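Local coordinates for protein ABC-type phosphate transport system, periplasmic component (Lactobacillus brevis, PDB 4ECF) that probably binds phosphate at the cell surface and delivers it to the membrane components of the PstSACB ABC transporter for import into the cell, at residues 101-104 and 108-111; 136-139 and 145-148; 149-154 and 160-165; 154-159 and 171-176; 190-195 and 200-205. One frame throughout, in Å; residues are numbered along the deposited sequence.

Contact 1 of 5, residues 101-104 and 108-111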
# COMPACT_ATOMS: atom_id res chain seq x y z
N LEU A 101 14.52 10.09 9.23
CA LEU A 101 13.13 9.66 9.12
C LEU A 101 12.63 9.06 10.44
O LEU A 101 11.51 9.36 10.91
CB LEU A 101 12.99 8.69 7.96
CG LEU A 101 11.55 8.22 7.69
CD1 LEU A 101 10.66 9.31 7.07
CD2 LEU A 101 11.56 7.01 6.78
N ILE A 102 13.46 8.23 11.06
CA ILE A 102 13.09 7.57 12.31
C ILE A 102 12.92 8.62 13.40
O ILE A 102 11.95 8.64 14.13
CB ILE A 102 14.12 6.53 12.73
CG1 ILE A 102 14.02 5.30 11.83
CG2 ILE A 102 13.92 6.10 14.18
CD1 ILE A 102 15.20 4.35 11.89
N LYS A 103 13.88 9.53 13.46
CA LYS A 103 13.85 10.59 14.48
C LYS A 103 12.63 11.46 14.29
O LYS A 103 12.10 11.97 15.27
CB LYS A 103 15.14 11.41 14.49
CG LYS A 103 16.33 10.66 15.09
CD LYS A 103 17.56 11.56 15.09
CE LYS A 103 18.68 11.00 15.91
NZ LYS A 103 19.76 12.02 15.95
N ILE A 104 12.22 11.71 13.06
CA ILE A 104 10.98 12.49 12.85
C ILE A 104 9.75 11.75 13.33
O ILE A 104 8.92 12.31 14.06
CB ILE A 104 10.86 12.97 11.37
CG1 ILE A 104 11.93 14.06 11.14
CG2 ILE A 104 9.43 13.44 11.03
CD1 ILE A 104 12.10 14.53 9.70
N GLN A 108 11.71 12.77 18.01
CA GLN A 108 12.99 13.30 18.45
C GLN A 108 13.39 14.59 17.72
O GLN A 108 14.08 15.42 18.28
CB GLN A 108 14.08 12.26 18.24
CG GLN A 108 13.90 11.03 19.11
CD GLN A 108 14.90 9.99 18.74
OE1 GLN A 108 16.09 10.14 19.06
NE2 GLN A 108 14.48 8.98 18.01
N ILE A 109 12.99 14.71 16.46
CA ILE A 109 13.17 15.91 15.66
C ILE A 109 11.77 16.49 15.45
O ILE A 109 10.84 15.76 15.08
CB ILE A 109 13.79 15.58 14.29
CG1 ILE A 109 15.30 15.29 14.46
CG2 ILE A 109 13.57 16.72 13.29
CD1 ILE A 109 15.94 14.71 13.20
N THR A 110 11.60 17.77 15.79
CA THR A 110 10.24 18.35 15.78
C THR A 110 10.08 19.57 14.85
O THR A 110 8.99 20.09 14.72
CB THR A 110 9.83 18.79 17.20
OG1 THR A 110 10.75 19.75 17.68
CG2 THR A 110 9.76 17.56 18.15
N ASN A 111 11.16 20.04 14.24
CA ASN A 111 11.15 21.16 13.31
C ASN A 111 11.96 20.78 12.04
O ASN A 111 13.06 20.20 12.11
CB ASN A 111 11.72 22.38 14.02
CG ASN A 111 11.53 23.65 13.22
OD1 ASN A 111 12.10 23.78 12.14
ND2 ASN A 111 10.79 24.64 13.79
O HOH W 1 8.25 14.82 14.79
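Lys103 and Ile104, in the last turn of helix 98-105 of this periplasmic-binding-protein fold, meet Gln108 and Ile109 where the chain doubles back after the helix end. The closely fitted part lies around the carbonyl of Lys103. Its oxygen accepts a nearly straight bond from the backbone N of Ile109, with Ile109 N to Lys103 O at 3.1 Å and an angle of 164° at the hydrogen. Gln108 N offers the same oxygen a weak, bent bond. Beside this grip the Ile109 side chain leans against the helix with both branches. Ile109 CG1 lies anti to the carbonyl carbon (chi1 -75°), which lets CD1 reach Lys103 CB at 3.6 Å, while Ile109 CG2 rests on Ile104 CG1 at 3.8 Å. Ile104, the buried member, continues inward to Leu96 and Ile122.

The solvent side is looser. The aliphatic stem of Lys103 runs extended past the Gln108 amide, with Lys103 CG 3.8 Å from Gln108 NE2, before its end leads away. Exposed Gln108 gives that NE2 to the hydroxyl of Thr106, so the amide meets the lysine by packing alone. A water bridges two backbone carbonyls: it donates to Ile104 O at 2.7 Å and to Ile109 O at 2.8 Å.

Contact 2 of 5, residues 136-139 and 145-148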
# COMPACT_ATOMS: atom_id res chain seq x y z
N THR A 136 3.93 -1.75 6.76
CA THR A 136 5.07 -1.89 5.84
C THR A 136 6.05 -0.77 6.06
O THR A 136 7.28 -0.98 6.10
CB THR A 136 4.57 -1.94 4.37
OG1 THR A 136 3.69 -3.06 4.22
CG2 THR A 136 5.75 -2.14 3.45
N PHE A 137 5.52 0.42 6.32
CA PHE A 137 6.34 1.61 6.51
C PHE A 137 7.14 1.49 7.82
O PHE A 137 8.37 1.73 7.85
CB PHE A 137 5.48 2.88 6.48
CG PHE A 137 6.27 4.16 6.63
CD1 PHE A 137 7.05 4.62 5.58
CD2 PHE A 137 6.25 4.90 7.82
CE1 PHE A 137 7.76 5.81 5.67
CE2 PHE A 137 6.99 6.08 7.92
CZ PHE A 137 7.73 6.53 6.86
N GLU A 138 6.48 1.04 8.88
CA GLU A 138 7.19 0.86 10.18
C GLU A 138 8.30 -0.19 10.08
O GLU A 138 9.41 0.02 10.56
CB GLU A 138 6.18 0.60 11.33
CG GLU A 138 5.26 1.84 11.55
CD GLU A 138 4.42 1.88 12.83
OE1 GLU A 138 4.14 0.82 13.40
OE2 GLU A 138 3.99 3.00 13.24
N GLN A 139 7.99 -1.32 9.42
CA GLN A 139 8.94 -2.39 9.33
C GLN A 139 10.14 -2.02 8.42
O GLN A 139 11.29 -2.23 8.80
CB GLN A 139 8.27 -3.67 8.87
CG GLN A 139 9.25 -4.82 8.68
CD GLN A 139 8.54 -6.17 8.58
OE1 GLN A 139 7.31 -6.25 8.39
NE2 GLN A 139 9.32 -7.25 8.73
N HIS A 145 10.68 0.86 14.49
CA HIS A 145 10.27 1.88 15.44
C HIS A 145 8.78 2.17 15.32
O HIS A 145 8.21 2.18 14.23
CB HIS A 145 11.07 3.15 15.24
CG HIS A 145 12.49 3.04 15.70
ND1 HIS A 145 12.89 3.45 16.93
CD2 HIS A 145 13.61 2.47 15.10
CE1 HIS A 145 14.21 3.21 17.07
NE2 HIS A 145 14.66 2.60 15.97
N ARG A 146 8.14 2.36 16.47
CA ARG A 146 6.74 2.81 16.56
C ARG A 146 6.66 4.31 16.42
O ARG A 146 7.53 5.03 16.94
CB ARG A 146 6.16 2.47 17.94
CG ARG A 146 6.04 0.98 18.23
CD ARG A 146 5.02 0.29 17.33
NE ARG A 146 5.59 -0.02 16.01
CZ ARG A 146 6.15 -1.18 15.67
NH1 ARG A 146 6.23 -2.21 16.52
NH2 ARG A 146 6.63 -1.32 14.45
N SER A 147 5.63 4.80 15.73
CA SER A 147 5.43 6.22 15.55
C SER A 147 4.99 6.86 16.87
O SER A 147 4.29 6.22 17.66
CB SER A 147 4.38 6.43 14.45
OG SER A 147 4.79 5.79 13.26
N LYS A 148 5.42 8.09 17.08
CA LYS A 148 4.85 9.00 18.03
C LYS A 148 3.32 9.11 17.74
O LYS A 148 2.92 9.13 16.60
CB LYS A 148 5.54 10.36 17.80
CG LYS A 148 5.09 11.51 18.71
CD LYS A 148 5.74 12.82 18.27
CE LYS A 148 5.08 14.09 18.82
NZ LYS A 148 5.88 15.31 18.47
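Glu138, on helix 132-140, spreads its carboxylate between Arg146 and Ser147 of the loop that leads to strand 151-153. The two oxygens divide the donors. OE2 takes the hydroxyl of Ser147 on its anti side, with Ser147 OG to Glu138 OE2 at 2.9 Å; this bond belongs to one of two deposited serine conformers. The backbone N of Ser147 adds a weak, long bond to OE2, and Arg134 brings its NE to the same oxygen in a salt bridge. OE1 faces Arg146, whose NE lies 3.1 Å from Glu138 OE1 in a salt bridge with a weak, bent hydrogen bond at 128°. Arg146 starts out pointing away from the helix, but its chain folds back at chi2 and chi3, with the guanidinium and carboxylate planes about 20° apart. Below the charged end, Glu138 CB packs on Arg146 NH2 and His145 O. Replacing Glu138 by alanine removes the carboxylate and is likely to leave Arg134 and Arg146 without this negative mate and the Ser147 hydroxyl, in this conformer, without its acceptor. With two arginines and a hydroxyl directed at it, the buried carboxylate is likely to be held ionised, so that charge and a neutral hydroxyl bond together join loop and helix.

Contact 3 of 5, residues 149-154 and 160-165. With ACT (acetate ion), chain C; EDO (1,2-ethanediol), chain K.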
# COMPACT_ATOMS: atom_id res chain seq x y z
N THR A 149 2.49 9.18 18.78
CA THR A 149 1.05 9.48 18.65
C THR A 149 0.81 10.77 17.84
O THR A 149 1.38 11.82 18.17
CB THR A 149 0.42 9.62 20.07
OG1 THR A 149 0.57 8.37 20.75
CG2 THR A 149 -1.07 10.01 20.01
N ALA A 150 -0.05 10.67 16.82
CA ALA A 150 -0.23 11.70 15.76
C ALA A 150 -1.71 11.74 15.38
O ALA A 150 -2.46 10.78 15.64
CB ALA A 150 0.57 11.33 14.48
N GLN A 151 -2.09 12.80 14.67
CA GLN A 151 -3.33 12.82 13.88
C GLN A 151 -3.38 11.58 12.98
O GLN A 151 -2.39 11.28 12.30
CB GLN A 151 -3.34 14.08 12.99
CG GLN A 151 -4.64 14.29 12.21
CD GLN A 151 -4.59 15.50 11.28
OE1 GLN A 151 -3.75 16.39 11.43
NE2 GLN A 151 -5.51 15.53 10.32
N GLU A 152 -4.52 10.88 12.97
CA GLU A 152 -4.71 9.69 12.10
C GLU A 152 -5.82 9.90 11.07
O GLU A 152 -6.79 10.62 11.30
CB GLU A 152 -4.99 8.41 12.91
CG GLU A 152 -3.74 7.90 13.61
CD GLU A 152 -3.93 6.75 14.59
OE1 GLU A 152 -5.07 6.27 14.82
OE2 GLU A 152 -2.89 6.33 15.16
N GLN A 153 -5.65 9.24 9.93
CA GLN A 153 -6.58 9.35 8.81
C GLN A 153 -6.94 7.93 8.42
O GLN A 153 -6.17 7.02 8.70
CB GLN A 153 -5.96 10.12 7.65
CG GLN A 153 -5.48 11.52 7.99
CD GLN A 153 -6.56 12.45 8.50
OE1 GLN A 153 -6.32 13.23 9.41
NE2 GLN A 153 -7.75 12.39 7.90
N ASP A 154 -8.10 7.72 7.78
CA ASP A 154 -8.62 6.37 7.60
C ASP A 154 -8.26 5.77 6.26
O ASP A 154 -8.56 4.61 6.04
CB ASP A 154 -10.16 6.33 7.78
CG ASP A 154 -10.62 6.48 9.23
OD1 ASP A 154 -9.79 6.35 10.17
OD2 ASP A 154 -11.83 6.73 9.42
N ARG A 160 -3.16 11.68 1.77
CA ARG A 160 -2.67 12.58 0.72
C ARG A 160 -3.30 14.01 0.81
O ARG A 160 -2.59 15.00 0.73
CB ARG A 160 -2.88 11.95 -0.66
CG ARG A 160 -2.54 12.91 -1.79
CD ARG A 160 -2.85 12.28 -3.12
NE ARG A 160 -4.26 11.93 -3.30
CZ ARG A 160 -4.72 11.13 -4.25
NH1 ARG A 160 -3.91 10.56 -5.13
NH2 ARG A 160 -6.03 10.89 -4.34
N SER A 161 -4.62 14.12 0.95
CA SER A 161 -5.25 15.44 0.97
C SER A 161 -4.87 16.28 2.18
O SER A 161 -4.68 17.51 2.05
CB SER A 161 -6.78 15.36 0.86
OG SER A 161 -7.30 14.44 1.78
N ILE A 162 -4.73 15.65 3.34
CA ILE A 162 -4.36 16.36 4.55
C ILE A 162 -2.89 16.81 4.46
O ILE A 162 -2.54 17.93 4.86
CB ILE A 162 -4.58 15.49 5.81
CG1 ILE A 162 -6.09 15.29 6.06
CG2 ILE A 162 -3.90 16.11 7.03
CD1 ILE A 162 -6.81 16.53 6.53
N VAL A 163 -2.03 15.95 3.92
CA VAL A 163 -0.62 16.36 3.75
C VAL A 163 -0.52 17.56 2.82
O VAL A 163 0.21 18.50 3.09
CB VAL A 163 0.29 15.17 3.28
CG1 VAL A 163 1.66 15.65 2.76
CG2 VAL A 163 0.46 14.19 4.43
N ALA A 164 -1.30 17.53 1.73
CA ALA A 164 -1.28 18.60 0.74
C ALA A 164 -1.58 19.97 1.32
O ALA A 164 -0.94 20.95 0.96
CB ALA A 164 -2.23 18.29 -0.42
N THR A 165 -2.55 20.03 2.24
CA THR A 165 -3.04 21.29 2.77
C THR A 165 -2.53 21.67 4.13
O THR A 165 -2.87 22.75 4.62
CB THR A 165 -4.58 21.24 2.82
OG1 THR A 165 -5.02 20.22 3.74
CG2 THR A 165 -5.13 20.94 1.43
C ACT C . -5.33 7.45 -6.78
O ACT C . -4.69 8.50 -6.99
OXT ACT C . -4.76 6.34 -6.89
CH3 ACT C . -6.77 7.53 -6.37
C1 EDO K . 0.40 25.25 3.24
O1 EDO K . 1.79 24.87 3.24
C2 EDO K . -0.18 25.12 1.84
O2 EDO K . 0.07 23.81 1.33
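Ile162, on helix 156-165, packs against the amide ends of Gln151 and Gln153 from strand 151-153, and these van der Waals touches of aliphatic carbon on amide groups make the direct contact. The isoleucine has two deposited conformers, and the touches are those of one. Its CG2 meets Gln151 NE2 at 3.7 Å, the two side chains coming from opposite directions, while Ile162 CG1 lies 3.8 Å from Gln153 CD, the latter chain crossing at about a right angle.

Hydrogen bonding acts within the strand side. Gln151 reaches out extended, whereas Gln153 bends at chi2 (-60°) and turns its amide back along the strand, so that Gln151 NE2 donates to Gln153 OE1 at 2.6 Å, with an angle of 138° at the hydrogen. The donor is tilted out of the Gln153 carbonyl plane.

On the helix side, Arg160 NH1 donates a hydrogen bond to an acetate oxygen, ACT O, at 2.9 Å in the guanidinium plane, and also serves Tyr177 O. The acetate is probably from the crystallisation liquor.

Strand and helix are the first two elements of a beta-alpha-beta crossover that continues to strand 169-174. At this surface, one bond links the two amides, which probably helps hold them side by side as a polar surface against which the isoleucine can pack.

Contact 4 of 5, residues 154-159 and 171-176. With ACT (acetate ion), chain C.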
# COMPACT_ATOMS: atom_id res chain seq x y z
N ASP A 154 -8.10 7.72 7.78
CA ASP A 154 -8.62 6.37 7.60
C ASP A 154 -8.26 5.77 6.26
O ASP A 154 -8.56 4.61 6.04
CB ASP A 154 -10.16 6.33 7.78
CG ASP A 154 -10.62 6.48 9.23
OD1 ASP A 154 -9.79 6.35 10.17
OD2 ASP A 154 -11.83 6.73 9.42
N SER A 155 -7.63 6.53 5.36
CA SER A 155 -7.29 5.97 4.04
C SER A 155 -6.07 6.65 3.44
O SER A 155 -5.72 7.76 3.82
CB SER A 155 -8.47 6.18 3.04
OG SER A 155 -8.68 7.55 2.78
N SER A 156 -5.54 6.01 2.39
CA SER A 156 -4.49 6.60 1.58
C SER A 156 -4.89 7.97 1.01
O SER A 156 -4.13 8.91 1.04
CB SER A 156 -4.16 5.65 0.40
OG SER A 156 -3.69 4.39 0.82
N GLY A 157 -6.10 8.07 0.46
CA GLY A 157 -6.57 9.31 -0.14
C GLY A 157 -6.69 10.45 0.85
O GLY A 157 -6.32 11.57 0.51
N MSE A 158 -7.15 10.16 2.06
CA MSE A 158 -7.26 11.20 3.10
C MSE A 158 -5.88 11.64 3.63
O MSE A 158 -5.68 12.81 3.90
CB MSE A 158 -8.19 10.75 4.21
CG MSE A 158 -9.62 10.62 3.72
SE MSE A 158 -10.83 9.97 5.10
CE MSE A 158 -10.43 8.09 5.20
N VAL A 159 -4.93 10.71 3.77
CA VAL A 159 -3.55 11.05 4.13
C VAL A 159 -3.01 12.03 3.06
O VAL A 159 -2.48 13.09 3.37
CB VAL A 159 -2.65 9.79 4.25
CG1 VAL A 159 -1.20 10.17 4.00
CG2 VAL A 159 -2.83 9.11 5.64
N SER A 171 3.64 12.21 5.95
CA SER A 171 2.95 10.91 6.07
C SER A 171 3.58 9.93 5.09
O SER A 171 4.72 10.12 4.64
CB SER A 171 1.45 11.02 5.85
OG SER A 171 0.78 9.87 6.34
N TYR A 172 2.85 8.88 4.83
CA TYR A 172 3.31 7.82 3.92
C TYR A 172 2.14 7.35 3.10
O TYR A 172 1.03 7.25 3.62
CB TYR A 172 3.96 6.70 4.74
CG TYR A 172 3.24 6.38 6.00
CD1 TYR A 172 2.15 5.55 6.00
CD2 TYR A 172 3.56 7.03 7.21
CE1 TYR A 172 1.45 5.26 7.17
CE2 TYR A 172 2.89 6.75 8.37
CZ TYR A 172 1.81 5.87 8.36
OH TYR A 172 1.12 5.60 9.53
N VAL A 173 2.40 6.97 1.83
CA VAL A 173 1.36 6.54 0.94
C VAL A 173 1.93 5.68 -0.17
O VAL A 173 3.12 5.78 -0.53
CB VAL A 173 0.58 7.75 0.33
CG1 VAL A 173 1.37 8.44 -0.80
CG2 VAL A 173 -0.84 7.36 0.01
N ALA A 174 1.09 4.79 -0.65
CA ALA A 174 1.43 3.95 -1.82
C ALA A 174 1.80 4.83 -3.04
O ALA A 174 1.22 5.87 -3.26
CB ALA A 174 0.25 3.03 -2.15
N PHE A 175 2.75 4.37 -3.87
CA PHE A 175 3.23 5.11 -5.03
C PHE A 175 2.15 5.72 -5.98
O PHE A 175 2.25 6.90 -6.38
CB PHE A 175 4.15 4.21 -5.90
CG PHE A 175 5.57 4.02 -5.39
CD1 PHE A 175 6.00 4.39 -4.12
CD2 PHE A 175 6.48 3.36 -6.19
CE1 PHE A 175 7.30 4.16 -3.72
CE2 PHE A 175 7.80 3.14 -5.79
CZ PHE A 175 8.19 3.52 -4.55
N SER A 176 1.10 4.99 -6.24
CA SER A 176 0.05 5.51 -7.16
C SER A 176 -0.61 6.82 -6.68
O SER A 176 -1.06 7.66 -7.50
CB SER A 176 -1.06 4.51 -7.36
OG SER A 176 -2.08 4.73 -6.40
C ACT C . -5.33 7.45 -6.78
O ACT C . -4.69 8.50 -6.99
OXT ACT C . -4.76 6.34 -6.89
CH3 ACT C . -6.77 7.53 -6.37
O HOH W 2 -1.05 4.00 1.09
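Val159 and Ser171 make the tightest touch between helix 156-165 and strand 169-174: Val159 CG1 stands 3.3 Å from Ser171 CB and 3.1 Å from Ser171 OG. With CG1 roughly anti to the backbone N, chi1 of 155° turns the methyl some 25° from the staggered position, a twist in keeping with the close fit. Further along the strand Val173 CG2 rests on Ser156 CB at 3.8 Å. These are packing contacts between buried side chains; polar linkage comes through one water, which lies 2.7 Å from Ser156 OG and accepts from Ala174 N at 2.9 Å.

The next shell fixes the hydroxyls. Ser171 OG is bonded to Ile125 O of the neighbouring strand 123-127, so its nearness to the valine methyl is packing beside a satisfied atom. Ser156 OG is bonded to Thr12 OG1 as well as to the water. The helix start is set by Ser155 at the N-cap, whose OG accepts from the backbone N of Met158, present as selenomethionine, at 3.1 Å and 160°. Beyond the strand, Tyr172 turns away from the helix, its OH held by Asn126 and Arg127.

The helix thus packs on the return strand of its crossover, strands 151-153 and 169-174 both pairing parallel with strand 123-127. A phosphate ion, probably from the crystallisation liquor though it may mark the ligand pocket, is bound about 5 Å from the Ser156 side chain. The positive end of the helix dipole would probably favour an anion there, consistent with phosphate binding in this family.

Contact 5 of 5, residues 190-195 and 200-205. With EDO (1,2-ethanediol), chain F; EDO (1,2-ethanediol), chain L.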
# COMPACT_ATOMS: atom_id res chain seq x y z
N VAL A 190 18.11 7.65 -2.32
CA VAL A 190 17.52 6.70 -3.25
C VAL A 190 16.07 7.12 -3.52
O VAL A 190 15.32 7.40 -2.57
CB VAL A 190 17.52 5.27 -2.64
CG1 VAL A 190 16.87 4.26 -3.60
CG2 VAL A 190 18.97 4.89 -2.27
N ALA A 191 15.72 7.23 -4.80
CA ALA A 191 14.40 7.75 -5.15
C ALA A 191 13.37 6.64 -5.11
O ALA A 191 13.71 5.48 -5.36
CB ALA A 191 14.45 8.38 -6.54
N PRO A 192 12.10 6.99 -4.84
CA PRO A 192 10.98 6.03 -4.80
C PRO A 192 10.50 5.79 -6.25
O PRO A 192 9.50 6.35 -6.67
CB PRO A 192 9.92 6.74 -3.98
CG PRO A 192 10.22 8.22 -4.10
CD PRO A 192 11.73 8.30 -4.29
N THR A 193 11.25 4.94 -6.95
CA THR A 193 10.99 4.58 -8.34
C THR A 193 10.70 3.06 -8.45
O THR A 193 11.11 2.25 -7.60
CB THR A 193 12.18 4.93 -9.22
OG1 THR A 193 13.32 4.13 -8.90
CG2 THR A 193 12.53 6.42 -9.14
N GLU A 194 10.07 2.69 -9.57
CA GLU A 194 9.79 1.29 -9.88
C GLU A 194 11.08 0.49 -9.94
O GLU A 194 11.19 -0.55 -9.32
CB GLU A 194 9.09 1.20 -11.25
CG GLU A 194 9.09 -0.22 -11.84
CD GLU A 194 8.61 -0.31 -13.28
OE1 GLU A 194 9.33 0.18 -14.20
OE2 GLU A 194 7.53 -0.90 -13.49
N VAL A 195 12.09 0.99 -10.64
CA VAL A 195 13.34 0.24 -10.79
C VAL A 195 13.96 -0.02 -9.44
O VAL A 195 14.46 -1.11 -9.14
CB VAL A 195 14.34 0.91 -11.78
CG1 VAL A 195 14.75 2.30 -11.33
CG2 VAL A 195 15.54 0.02 -12.03
N ASN A 200 15.21 -3.92 -4.69
CA ASN A 200 15.19 -3.66 -3.26
C ASN A 200 16.16 -2.54 -2.82
O ASN A 200 16.38 -2.39 -1.64
CB ASN A 200 15.43 -4.96 -2.42
CG ASN A 200 14.93 -4.84 -0.99
OD1 ASN A 200 13.77 -4.48 -0.76
ND2 ASN A 200 15.79 -5.17 -0.00
N ASP A 201 16.65 -1.73 -3.75
CA ASP A 201 17.37 -0.51 -3.35
C ASP A 201 16.44 0.47 -2.64
O ASP A 201 16.87 1.20 -1.73
CB ASP A 201 18.02 0.15 -4.56
CG ASP A 201 19.33 -0.55 -5.00
OD1 ASP A 201 19.93 -1.32 -4.23
OD2 ASP A 201 19.76 -0.31 -6.14
N TRP A 202 15.17 0.48 -3.04
CA TRP A 202 14.09 1.08 -2.27
C TRP A 202 13.40 -0.07 -1.53
O TRP A 202 12.90 -1.00 -2.17
CB TRP A 202 13.07 1.75 -3.22
CG TRP A 202 12.00 2.44 -2.42
CD1 TRP A 202 10.78 1.90 -1.99
CD2 TRP A 202 12.05 3.77 -1.86
NE1 TRP A 202 10.10 2.82 -1.22
CE2 TRP A 202 10.79 3.97 -1.15
CE3 TRP A 202 12.94 4.83 -1.94
CZ2 TRP A 202 10.52 5.15 -0.46
CZ3 TRP A 202 12.63 6.01 -1.27
CH2 TRP A 202 11.43 6.17 -0.57
N ARG A 203 13.48 -0.09 -0.20
CA ARG A 203 13.08 -1.25 0.60
C ARG A 203 11.61 -1.23 1.01
O ARG A 203 11.09 -2.25 1.52
CB ARG A 203 13.92 -1.31 1.87
CG ARG A 203 15.39 -1.66 1.60
CD ARG A 203 16.21 -1.74 2.88
NE ARG A 203 15.78 -2.84 3.78
CZ ARG A 203 15.14 -2.70 4.95
NH1 ARG A 203 14.82 -1.50 5.43
NH2 ARG A 203 14.83 -3.78 5.66
N ILE A 204 10.97 -0.09 0.89
CA ILE A 204 9.58 0.05 1.42
C ILE A 204 8.56 -0.30 0.32
O ILE A 204 8.21 0.53 -0.51
CB ILE A 204 9.29 1.46 2.00
CG1 ILE A 204 10.51 2.09 2.69
CG2 ILE A 204 8.08 1.34 2.93
CD1 ILE A 204 10.20 3.49 3.21
N TRP A 205 8.09 -1.56 0.35
CA TRP A 205 7.20 -2.11 -0.66
C TRP A 205 6.60 -3.34 -0.05
O TRP A 205 7.15 -3.93 0.92
CB TRP A 205 7.90 -2.42 -1.98
CG TRP A 205 9.07 -3.37 -1.89
CD1 TRP A 205 10.41 -3.06 -1.85
CD2 TRP A 205 8.99 -4.81 -1.96
NE1 TRP A 205 11.17 -4.20 -1.83
CE2 TRP A 205 10.37 -5.30 -1.89
CE3 TRP A 205 7.94 -5.74 -2.01
CZ2 TRP A 205 10.67 -6.65 -1.92
CZ3 TRP A 205 8.28 -7.11 -2.06
CH2 TRP A 205 9.62 -7.54 -2.00
C1 EDO F . 15.99 3.78 0.67
O1 EDO F . 17.06 3.47 1.59
C2 EDO F . 14.60 3.39 1.17
O2 EDO F . 14.49 2.00 1.46
C1 EDO L . 14.89 0.86 7.70
O1 EDO L . 13.86 -0.08 8.10
C2 EDO L . 16.25 0.17 7.54
O2 EDO L . 17.18 0.50 8.59
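Trp202 NE1, at the edge of an indole that packs against Pro192, is gripped by two carbonyls: it donates to Ile83 O of strand 73-87 and, weakly, to Ile204 O, with NE1 to Ile204 O at 3.1 Å. Across the contact the ring meets an inverse gamma turn centred on Pro192, just ahead of helix 194-198, in which Thr193 N makes a weak bond to Ala191 O. Trp202 CG is anti to the backbone N (chi1 -176°), and chi2 of -90° sets the indole so that the turn lies over one face. Pro192 CB sits almost squarely above the six-membered ring, 3.7 Å from its centroid and 9° off the normal, a CH-pi contact, and Pro192 CA adds to the same face. Val190 approaches otherwise: its carbonyl O comes to the ring edge in plane, 3.3 Å from Trp202 CZ3, while its CG1 packs on Asp201 O. Phe175 adds an edge-to-face ring contact. A serine in place of Trp202 would probably leave Pro192 without its aromatic floor, Ile83 O without this donor, and a gap between turn and strand. On the opposite ring face lies a 1,2-ethanediol, probably from the crystallisation liquor; the oxygen O2 of this molecule accepts from Arg203 N at 2.9 Å, and its C2 stands 3.8 Å above the indole plane.

Along the chain, contact 1 first closes the short reversal after helix 98-105, and contact 2 then closes the one after helix 132-140; the two touch where Ile102 packs on His145 and Leu101 on Phe137. Contact 3 adjoins contact 2 in sequence and binds strand 151-153 to helix 156-165. Contact 4 crosses it: the segments alternate, share Asp154 and carry the helix on to strand 169-174. Contact 5, last in the chain, closes the loop around helix 194-198 before strand 205-213. Phe137 stacks on Tyr172 between contacts 2 and 4, Thr136 and Phe137 meet Trp205 and Ile204 of contact 5, and Phe175 joins contacts 4 and 5.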